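Local coordinates for protein flavoenzyme PA4991 (Pseudomonas aeruginosa PAO1, PDB 5EZ7) that probably works as an FAD-dependent oxidoreductase of the DAO family, with one FAD per subunit and a physiological substrate that is not known, at residues I289-A292 with R293-A297. Residues are numbered along the deposited sequence; the frame is centred on the assembly and turned at random.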
loop_
_atom_site.group_PDB
_atom_site.type_symbol
_atom_site.label_atom_id
_atom_site.label_comp_id
_atom_site.label_asym_id
_atom_site.label_seq_id
_atom_site.Cartn_x
_atom_site.Cartn_y
_atom_site.Cartn_z
ATOM N N ILE A 289 7.057 -22.129 7.201
ATOM C CA ILE A 289 6.789 -22.070 8.637
ATOM C C ILE A 289 7.964 -22.593 9.428
ATOM O O ILE A 289 8.413 -21.935 10.333
ATOM C CB ILE A 289 5.491 -22.815 9.001
ATOM C CG1 ILE A 289 4.297 -21.919 8.597
ATOM C CG2 ILE A 289 5.416 -23.189 10.493
ATOM C CD1 ILE A 289 2.997 -22.702 8.400
ATOM N N ALA A 290 8.475 -23.756 9.070
ATOM C CA ALA A 290 9.583 -24.346 9.815
ATOM C C ALA A 290 10.820 -23.436 9.810
ATOM O O ALA A 290 11.480 -23.301 10.838
ATOM C CB ALA A 290 9.926 -25.727 9.284
ATOM N N GLU A 291 11.096 -22.802 8.668
ATOM C CA GLU A 291 12.190 -21.815 8.534
ATOM C C GLU A 291 11.973 -20.593 9.466
ATOM O O GLU A 291 12.874 -20.145 10.208
ATOM C CB GLU A 291 12.290 -21.362 7.070
ATOM C CG GLU A 291 13.389 -20.364 6.757
ATOM C CD GLU A 291 14.804 -20.910 6.998
ATOM O OE1 GLU A 291 15.054 -22.121 6.815
ATOM O OE2 GLU A 291 15.691 -20.128 7.396
ATOM N N ALA A 292 10.761 -20.087 9.440
ATOM C CA ALA A 292 10.348 -19.056 10.367
ATOM C C ALA A 292 10.533 -19.448 11.834
ATOM O O ALA A 292 10.981 -18.602 12.604
ATOM C CB ALA A 292 8.899 -18.666 10.126
ATOM N N ARG A 293 10.226 -20.695 12.227
ATOM C CA ARG A 293 10.420 -21.102 13.653
ATOM C C ARG A 293 11.864 -21.127 14.055
ATOM O O ARG A 293 12.183 -20.724 15.153
ATOM C CB ARG A 293 9.936 -22.502 13.987
ATOM C CG ARG A 293 8.460 -22.723 13.972
ATOM C CD ARG A 293 8.204 -24.170 14.361
ATOM N NE ARG A 293 6.816 -24.522 14.100
ATOM C CZ ARG A 293 5.812 -24.395 14.972
ATOM N NH1 ARG A 293 6.023 -23.928 16.221
ATOM N NH2 ARG A 293 4.564 -24.748 14.601
ATOM N N ARG A 294 12.714 -21.672 13.196
ATOM C CA ARG A 294 14.133 -21.650 13.449
ATOM C C ARG A 294 14.618 -20.224 13.677
ATOM O O ARG A 294 15.303 -19.942 14.654
ATOM C CB ARG A 294 14.929 -22.318 12.314
ATOM C CG ARG A 294 14.923 -23.847 12.372
ATOM C CD ARG A 294 15.941 -24.442 11.385
ATOM N NE ARG A 294 15.621 -24.103 9.986
ATOM C CZ ARG A 294 14.742 -24.762 9.224
ATOM N NH1 ARG A 294 14.502 -24.353 7.965
ATOM N NH2 ARG A 294 14.080 -25.820 9.719
ATOM N N GLU A 295 14.216 -19.312 12.795
ATOM C CA GLU A 295 14.768 -17.969 12.848
ATOM C C GLU A 295 14.290 -17.150 14.066
ATOM O O GLU A 295 15.085 -16.446 14.697
ATOM C CB GLU A 295 14.562 -17.280 11.513
ATOM C CG GLU A 295 15.483 -17.846 10.429
ATOM C CD GLU A 295 16.789 -17.078 10.332
ATOM O OE1 GLU A 295 16.767 -15.970 9.706
ATOM O OE2 GLU A 295 17.821 -17.581 10.892
ATOM N N LEU A 296 13.023 -17.287 14.441
ATOM C CA LEU A 296 12.556 -16.685 15.688
ATOM C C LEU A 296 13.158 -17.281 16.974
ATOM O O LEU A 296 13.433 -16.533 17.894
ATOM C CB LEU A 296 11.041 -16.662 15.764
ATOM C CG LEU A 296 10.456 -15.726 14.709
ATOM C CD1 LEU A 296 8.941 -15.918 14.635
ATOM C CD2 LEU A 296 10.838 -14.270 14.954
ATOM N N ALA A 297 13.379 -18.587 17.021
ATOM C CA ALA A 297 14.115 -19.235 18.130
ATOM C C ALA A 297 15.517 -18.658 18.309
ATOM O O ALA A 297 15.988 -18.526 19.451
ATOM C CB ALA A 297 14.202 -20.746 17.912
#
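Glu291 and Arg294, three residues apart on one helix, form a salt bridge. Arg294 NH1 donates to Glu291 OE1 at 2.6 Å, with an N-H...O angle of 153°. The carboxylate oxygen sits at the edge of the guanidinium, nearly in its plane. The arginine nitrogen, however, meets OE1 from above the carboxylate plane, and the two flat groups are turned 68° against each other. Arg294 reaches back along the helix because its chain bends at chi3 (-62°). The bend lays one guanidinium face over Glu291 CA and, nearer its rim, Ala290 O. Arg294 NH1 lies 3.5 Å from Glu291 CA.

Glu295 stands beside Glu291, one turn on. Glu295 CG comes 3.8 Å from Glu291 OE2, while the Glu295 carboxylate forms a salt bridge with Arg254. The two carboxylates do not touch, Glu291 OE2 and Glu295 OE2 being 4.8 Å apart, and any repulsion between them is probably eased by this bridge.

The helical backbone is regular here. Arg293 N, Arg294 N, Glu295 N and Leu296 N each bond to the carbonyl oxygen four residues earlier; for Leu296 N to Ala292 O the distance is 3.0 Å. Arg293 extends alongside Ile289, with Arg293 NE 4.1 Å from Ile289 CG2.

Toward the sheet strands, Ile289 packs on Trp310, which also makes a cation-pi contact with Arg293, and on Thr312; Ala292 packs on Leu271 and Val232, and Leu296 on Leu271 and Val234. This is an amphipathic alpha helix, 285-299, with an i to i+3 Glu-Arg salt bridge, packed on the large mixed beta sheet of this flavoenzyme.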